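Local coordinates for protein pollen receptor-like kinase 3 (Arabidopsis thaliana, PDB 5WLS) that probably acts as a leucine-rich-repeat receptor-like kinase of pollen, with an extracellular domain built like those of the SERK co-receptors, at residues 34-39 with 45-50; 5-10 with 59-64. One frame throughout, in Å; residues are numbered along the deposited sequence.

Contact 1 (34-39 with 45-50); sequences GIYCQK and GIHVTR
Tyr36 and Gly45 form an antiparallel hydrogen-bonded pair. Tyr36 N donates to Gly45 O at 3.1 Å, and Gly45 N to Tyr36 O at 3.3 Å. A third backbone bond, 2.8 Å from His47 N to Gly34 O, carries the pairing to one residue before strand 35-38. A side chain at Gly34 would run into His47 O.

On the Tyr36 face, Tyr36 OH and His47 ND1 are hydrogen-bonded at 2.7 Å, with the hydroxyl at the imidazole edge. The rings meet rim to rim with planes 51° apart. With His47 CG anti to the backbone N (chi1 -176°) the ring lies beside Tyr36, and the turn about CB-CG presents ND1. With an alanine here, the Tyr36 hydroxyl would probably lose this mate. Gly45 CA sits at the edge of the Tyr36 ring, near its plane; a side chain there would be tight.

On the other face, Ile35 CG2 lies 3.8 Å from Gly45 O. This hairpin belongs to the N-terminal cap of the leucine-rich repeat domain, with strand 35-38 outermost in the main sheet. Strand 42-47 pairs in parallel with strand 70-72 on its other side, Ile35 and Ile46 face helix 3-9, and Cys37 is disulfide-bonded to Cys28.

Contact 2 (5-10 with 59-64); sequences VRFKRS and IEDLKD
Phe7 and Asp61 meet at the middle of helix 5-9 and the weakly bonded helix 59-63, which run nearly antiparallel. Their axes are 8.7 Å apart at their closest. The closest CA atoms are those of Lys8 and Asp61, 6.3 Å apart.

The Asp61 carboxylate points across the gap and lies against the base of the Phe7 side chain. Its OD2 is 3.3 Å from Phe7 CB. Its OD1 is 3.3 Å from Phe7 CD2. OD1 sits at the ring edge, near the ring plane, where the rim hydrogens carry slight positive charge. The carboxylate is therefore not stacked on the ring. The two planes are 51° apart, and the side chains cross at about a right angle. With Phe7 CG anti to its own carbonyl carbon (chi1 -67°) the ring lies beside Asp61, and the rotation about CB-CG presents CD2. OD2 also faces the backbone of the first helix, but Lys8 N is 3.9 Å away, too far for a hydrogen bond.

The second pair is aliphatic. Lys8 CG packs on Leu62 CD2 at 3.8 Å. The lysine chain sets out toward the other helix, then bends at chi2 (-101°) and carries its amino end away. Only the part of the chain near the backbone serves this contact, and Asp61 gains no salt bridge from it. Leu62 reaches in with its CD2 methyl, although its CB points to the side.

The contact is small, burying 200 Å². It is plain packing between the helix of the N-terminal capping region and the weak helix that follows strand 42-47. Lys8 and Leu62 also touch Ile46 of that strand. On other sides of helix 3-9, Val5 packs on Trp21 and Trp32, and Arg9 makes a cation-pi contact with Trp21.

From the N terminus the chain first forms helix 3-9, the first half of contact 2. It then runs through loops to strand 35-38 and turns back in strand 42-47, so contact 1 closes a short hairpin. Helix 59-63 follows and returns to helix 3-9, where contact 2 closes the longer loop. Contact 1 is thus nested inside contact 2. Their centres are about 13 Å apart, and they touch: Ile46 CD1 is 3.8 Å from Leu62 CD2, and Ile35 CD1 is 3.8 Å from Val5 CG1. Together they join both helices to the hairpin at the N-terminal end of the repeat sheet.

Contact 1 (34-39 with 45-50)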
loop_
_atom_site.group_PDB
_atom_site.type_symbol
_atom_site.label_atom_id
_atom_site.label_comp_id
_atom_site.label_asym_id
_atom_site.label_seq_id
_atom_site.Cartn_x
_atom_site.Cartn_y
_atom_site.Cartn_z
ATOM N N GLY A 34 -10.326 -15.948 -1.790
ATOM C CA GLY A 34 -9.681 -14.663 -1.709
ATOM C C GLY A 34 -10.602 -13.540 -1.320
ATOM O O GLY A 34 -10.282 -12.377 -1.578
ATOM N N ILE A 35 -11.760 -13.828 -0.731
ATOM C CA ILE A 35 -12.615 -12.759 -0.241
ATOM C C ILE A 35 -12.938 -12.912 1.231
ATOM O O ILE A 35 -13.198 -14.014 1.722
ATOM C CB ILE A 35 -13.839 -12.544 -1.137
ATOM C CG1 ILE A 35 -13.147 -11.938 -2.344
ATOM C CG2 ILE A 35 -14.886 -11.579 -0.548
ATOM C CD1 ILE A 35 -14.108 -11.488 -3.443
ATOM N N TYR A 36 -12.861 -11.783 1.921
ATOM C CA TYR A 36 -13.183 -11.662 3.324
ATOM C C TYR A 36 -14.475 -10.872 3.460
ATOM O O TYR A 36 -14.750 -9.946 2.691
ATOM C CB TYR A 36 -12.056 -10.956 4.079
ATOM C CG TYR A 36 -10.714 -11.673 4.047
ATOM C CD1 TYR A 36 -10.614 -13.004 4.415
ATOM C CD2 TYR A 36 -9.539 -11.001 3.697
ATOM C CE1 TYR A 36 -9.405 -13.662 4.402
ATOM C CE2 TYR A 36 -8.319 -11.657 3.689
ATOM C CZ TYR A 36 -8.260 -12.988 4.042
ATOM O OH TYR A 36 -7.055 -13.653 4.037
ATOM N N CYS A 37 -15.258 -11.241 4.457
ATOM C CA CYS A 37 -16.566 -10.644 4.659
ATOM C C CYS A 37 -16.741 -10.331 6.131
ATOM O O CYS A 37 -16.418 -11.163 6.993
ATOM C CB CYS A 37 -17.698 -11.575 4.182
ATOM S SG CYS A 37 -17.782 -11.794 2.397
ATOM N N GLN A 38 -17.220 -9.116 6.408
ATOM C CA GLN A 38 -17.728 -8.786 7.723
ATOM C C GLN A 38 -19.035 -9.524 7.939
ATOM O O GLN A 38 -19.989 -9.415 7.146
ATOM C CB GLN A 38 -17.919 -7.274 7.879
ATOM C CG GLN A 38 -16.841 -6.608 8.723
ATOM C CD GLN A 38 -16.797 -5.113 8.512
ATOM O OE1 GLN A 38 -17.821 -4.436 8.577
ATOM N NE2 GLN A 38 -15.603 -4.587 8.258
ATOM N N LYS A 39 -19.009 -10.339 8.978
ATOM C CA LYS A 39 -20.141 -10.949 9.629
ATOM C C LYS A 39 -20.977 -11.862 8.745
ATOM O O LYS A 39 -22.157 -12.141 9.026
ATOM C CB LYS A 39 -20.884 -9.912 10.455
ATOM C CG LYS A 39 -19.863 -9.827 11.619
ATOM C CD LYS A 39 -20.736 -9.700 12.900
ATOM C CE LYS A 39 -20.516 -8.657 13.968
ATOM N NZ LYS A 39 -19.407 -9.334 14.770
ATOM N N GLY A 45 -12.722 -7.368 2.492
ATOM C CA GLY A 45 -11.347 -7.480 2.040
ATOM C C GLY A 45 -11.259 -8.267 0.754
ATOM O O GLY A 45 -12.101 -9.122 0.466
ATOM N N ILE A 46 -10.226 -7.965 -0.029
ATOM C CA ILE A 46 -9.884 -8.720 -1.229
ATOM C C ILE A 46 -8.444 -9.185 -1.084
ATOM O O ILE A 46 -7.545 -8.369 -0.851
ATOM C CB ILE A 46 -10.067 -7.888 -2.512
ATOM C CG1 ILE A 46 -11.546 -7.568 -2.740
ATOM C CG2 ILE A 46 -9.482 -8.621 -3.711
ATOM C CD1 ILE A 46 -11.792 -6.597 -3.878
ATOM N N HIS A 47 -8.228 -10.491 -1.211
ATOM C CA HIS A 47 -6.924 -11.110 -0.971
ATOM C C HIS A 47 -6.638 -12.079 -2.115
ATOM O O HIS A 47 -6.900 -13.277 -2.000
ATOM C CB HIS A 47 -6.920 -11.805 0.395
ATOM C CG HIS A 47 -5.597 -12.392 0.784
ATOM N ND1 HIS A 47 -5.382 -12.977 2.012
ATOM C CD2 HIS A 47 -4.430 -12.502 0.105
ATOM C CE1 HIS A 47 -4.137 -13.412 2.080
ATOM N NE2 HIS A 47 -3.539 -13.139 0.934
ATOM N N VAL A 48 -6.088 -11.567 -3.214
ATOM C CA VAL A 48 -5.731 -12.395 -4.361
ATOM C C VAL A 48 -4.270 -12.137 -4.708
ATOM O O VAL A 48 -3.865 -10.987 -4.921
ATOM C CB VAL A 48 -6.649 -12.146 -5.573
ATOM C CG1 VAL A 48 -8.038 -12.686 -5.288
ATOM C CG2 VAL A 48 -6.741 -10.674 -5.901
ATOM N N THR A 49 -3.476 -13.207 -4.745
ATOM C CA THR A 49 -2.033 -13.109 -4.913
ATOM C C THR A 49 -1.546 -14.192 -5.864
ATOM O O THR A 49 -2.144 -15.266 -5.966
ATOM C CB THR A 49 -1.290 -13.241 -3.572
ATOM O OG1 THR A 49 -1.650 -14.478 -2.944
ATOM C CG2 THR A 49 -1.628 -12.083 -2.648
ATOM N N ARG A 50 -0.445 -13.893 -6.560
ATOM C CA ARG A 50 0.244 -14.855 -7.424
ATOM C C ARG A 50 -0.681 -15.388 -8.514
ATOM O O ARG A 50 -0.702 -16.585 -8.810
ATOM C CB ARG A 50 0.829 -16.008 -6.608
ATOM C CG ARG A 50 1.676 -15.574 -5.427
ATOM C CD ARG A 50 2.448 -16.745 -4.850
ATOM N NE ARG A 50 3.058 -16.415 -3.567
ATOM C CZ ARG A 50 4.290 -15.947 -3.407
ATOM N NH1 ARG A 50 5.077 -15.750 -4.455
ATOM N NH2 ARG A 50 4.737 -15.682 -2.187
#

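Contact 2 (5-10 with 59-64)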
loop_
_atom_site.group_PDB
_atom_site.type_symbol
_atom_site.label_atom_id
_atom_site.label_comp_id
_atom_site.label_asym_id
_atom_site.label_seq_id
_atom_site.Cartn_x
_atom_site.Cartn_y
_atom_site.Cartn_z
ATOM N N VAL A 5 -17.462 -6.790 -8.023
ATOM C CA VAL A 5 -16.356 -7.709 -7.813
ATOM C C VAL A 5 -16.007 -8.438 -9.106
ATOM O O VAL A 5 -14.826 -8.679 -9.394
ATOM C CB VAL A 5 -16.713 -8.662 -6.661
ATOM C CG1 VAL A 5 -15.631 -9.660 -6.425
ATOM C CG2 VAL A 5 -16.948 -7.852 -5.402
ATOM N N ARG A 6 -17.010 -8.771 -9.932
ATOM C CA ARG A 6 -16.595 -9.425 -11.167
ATOM C C ARG A 6 -16.385 -8.435 -12.312
ATOM O O ARG A 6 -15.824 -8.816 -13.342
ATOM C CB ARG A 6 -17.591 -10.508 -11.590
ATOM C CG ARG A 6 -16.963 -11.476 -12.598
ATOM C CD ARG A 6 -17.825 -11.797 -13.795
ATOM N NE ARG A 6 -17.395 -13.032 -14.450
ATOM C CZ ARG A 6 -17.655 -13.334 -15.719
ATOM N NH1 ARG A 6 -18.345 -12.491 -16.473
ATOM N NH2 ARG A 6 -17.226 -14.480 -16.236
ATOM N N PHE A 7 -16.745 -7.161 -12.128
ATOM C CA PHE A 7 -16.121 -6.103 -12.919
ATOM C C PHE A 7 -14.626 -6.110 -12.676
ATOM O O PHE A 7 -13.824 -6.075 -13.614
ATOM C CB PHE A 7 -16.672 -4.716 -12.552
ATOM C CG PHE A 7 -18.114 -4.476 -12.911
ATOM C CD1 PHE A 7 -18.811 -5.329 -13.753
ATOM C CD2 PHE A 7 -18.763 -3.356 -12.414
ATOM C CE1 PHE A 7 -20.137 -5.075 -14.054
ATOM C CE2 PHE A 7 -20.081 -3.097 -12.721
ATOM C CZ PHE A 7 -20.769 -3.958 -13.544
ATOM N N LYS A 8 -14.241 -6.169 -11.399
ATOM C CA LYS A 8 -12.837 -6.069 -11.033
ATOM C C LYS A 8 -12.062 -7.301 -11.479
ATOM O O LYS A 8 -10.902 -7.193 -11.898
ATOM C CB LYS A 8 -12.716 -5.868 -9.524
ATOM C CG LYS A 8 -11.348 -5.430 -9.060
ATOM C CD LYS A 8 -10.577 -6.605 -8.494
ATOM C CE LYS A 8 -9.243 -6.164 -7.935
ATOM N NZ LYS A 8 -8.465 -7.325 -7.431
ATOM N N ARG A 9 -12.679 -8.479 -11.402
ATOM C CA ARG A 9 -12.012 -9.676 -11.904
ATOM C C ARG A 9 -11.773 -9.622 -13.407
ATOM O O ARG A 9 -10.784 -10.189 -13.892
ATOM C CB ARG A 9 -12.839 -10.910 -11.557
ATOM C CG ARG A 9 -12.316 -12.171 -12.176
ATOM C CD ARG A 9 -12.399 -13.320 -11.215
ATOM N NE ARG A 9 -11.507 -13.201 -10.065
ATOM C CZ ARG A 9 -10.444 -13.972 -9.871
ATOM N NH1 ARG A 9 -10.108 -14.870 -10.779
ATOM N NH2 ARG A 9 -9.694 -13.819 -8.793
ATOM N N SER A 10 -12.628 -8.920 -14.142
ATOM C CA SER A 10 -12.603 -8.946 -15.599
ATOM C C SER A 10 -11.684 -7.868 -16.161
ATOM O O SER A 10 -12.093 -7.052 -16.986
ATOM C CB SER A 10 -14.018 -8.796 -16.139
ATOM O OG SER A 10 -14.052 -8.923 -17.551
ATOM N N ILE A 59 -10.844 1.528 -9.721
ATOM C CA ILE A 59 -11.234 1.723 -8.332
ATOM C C ILE A 59 -12.697 2.137 -8.196
ATOM O O ILE A 59 -13.287 1.968 -7.123
ATOM C CB ILE A 59 -10.240 2.716 -7.697
ATOM C CG1 ILE A 59 -8.998 1.942 -7.253
ATOM C CG2 ILE A 59 -10.839 3.485 -6.524
ATOM C CD1 ILE A 59 -7.910 2.793 -6.715
ATOM N N GLU A 60 -13.324 2.618 -9.272
ATOM C CA GLU A 60 -14.756 2.893 -9.207
ATOM C C GLU A 60 -15.551 1.622 -8.936
ATOM O O GLU A 60 -16.603 1.672 -8.290
ATOM C CB GLU A 60 -15.233 3.553 -10.502
ATOM C CG GLU A 60 -14.604 4.909 -10.789
ATOM C CD GLU A 60 -14.990 5.967 -9.770
ATOM O OE1 GLU A 60 -16.105 5.885 -9.215
ATOM O OE2 GLU A 60 -14.177 6.885 -9.531
ATOM N N ASP A 61 -15.062 0.474 -9.415
ATOM C CA ASP A 61 -15.670 -0.802 -9.048
ATOM C C ASP A 61 -15.547 -1.060 -7.550
ATOM O O ASP A 61 -16.507 -1.500 -6.907
ATOM C CB ASP A 61 -15.028 -1.943 -9.839
ATOM C CG ASP A 61 -15.304 -1.848 -11.326
ATOM O OD1 ASP A 61 -16.348 -1.278 -11.705
ATOM O OD2 ASP A 61 -14.480 -2.352 -12.117
ATOM N N LEU A 62 -14.372 -0.790 -6.975
ATOM C CA LEU A 62 -14.167 -1.059 -5.555
ATOM C C LEU A 62 -14.885 -0.055 -4.664
ATOM O O LEU A 62 -15.107 -0.345 -3.483
ATOM C CB LEU A 62 -12.673 -1.063 -5.220
ATOM C CG LEU A 62 -11.730 -1.986 -5.996
ATOM C CD1 LEU A 62 -10.302 -1.812 -5.496
ATOM C CD2 LEU A 62 -12.164 -3.442 -5.899
ATOM N N LYS A 63 -15.251 1.115 -5.192
ATOM C CA LYS A 63 -16.032 2.068 -4.414
ATOM C C LYS A 63 -17.449 1.580 -4.158
ATOM O O LYS A 63 -18.086 2.039 -3.204
ATOM C CB LYS A 63 -16.084 3.426 -5.119
ATOM C CG LYS A 63 -14.866 4.303 -4.886
ATOM C CD LYS A 63 -14.849 5.485 -5.842
ATOM C CE LYS A 63 -15.795 6.586 -5.380
ATOM N NZ LYS A 63 -15.676 7.812 -6.218
ATOM N N ASP A 64 -17.953 0.662 -4.980
ATOM C CA ASP A 64 -19.297 0.136 -4.801
ATOM C C ASP A 64 -19.369 -0.954 -3.731
ATOM O O ASP A 64 -20.441 -1.536 -3.535
ATOM C CB ASP A 64 -19.835 -0.384 -6.137
ATOM C CG ASP A 64 -19.966 0.694 -7.184
ATOM O OD1 ASP A 64 -20.138 1.874 -6.814
ATOM O OD2 ASP A 64 -19.888 0.354 -8.385
#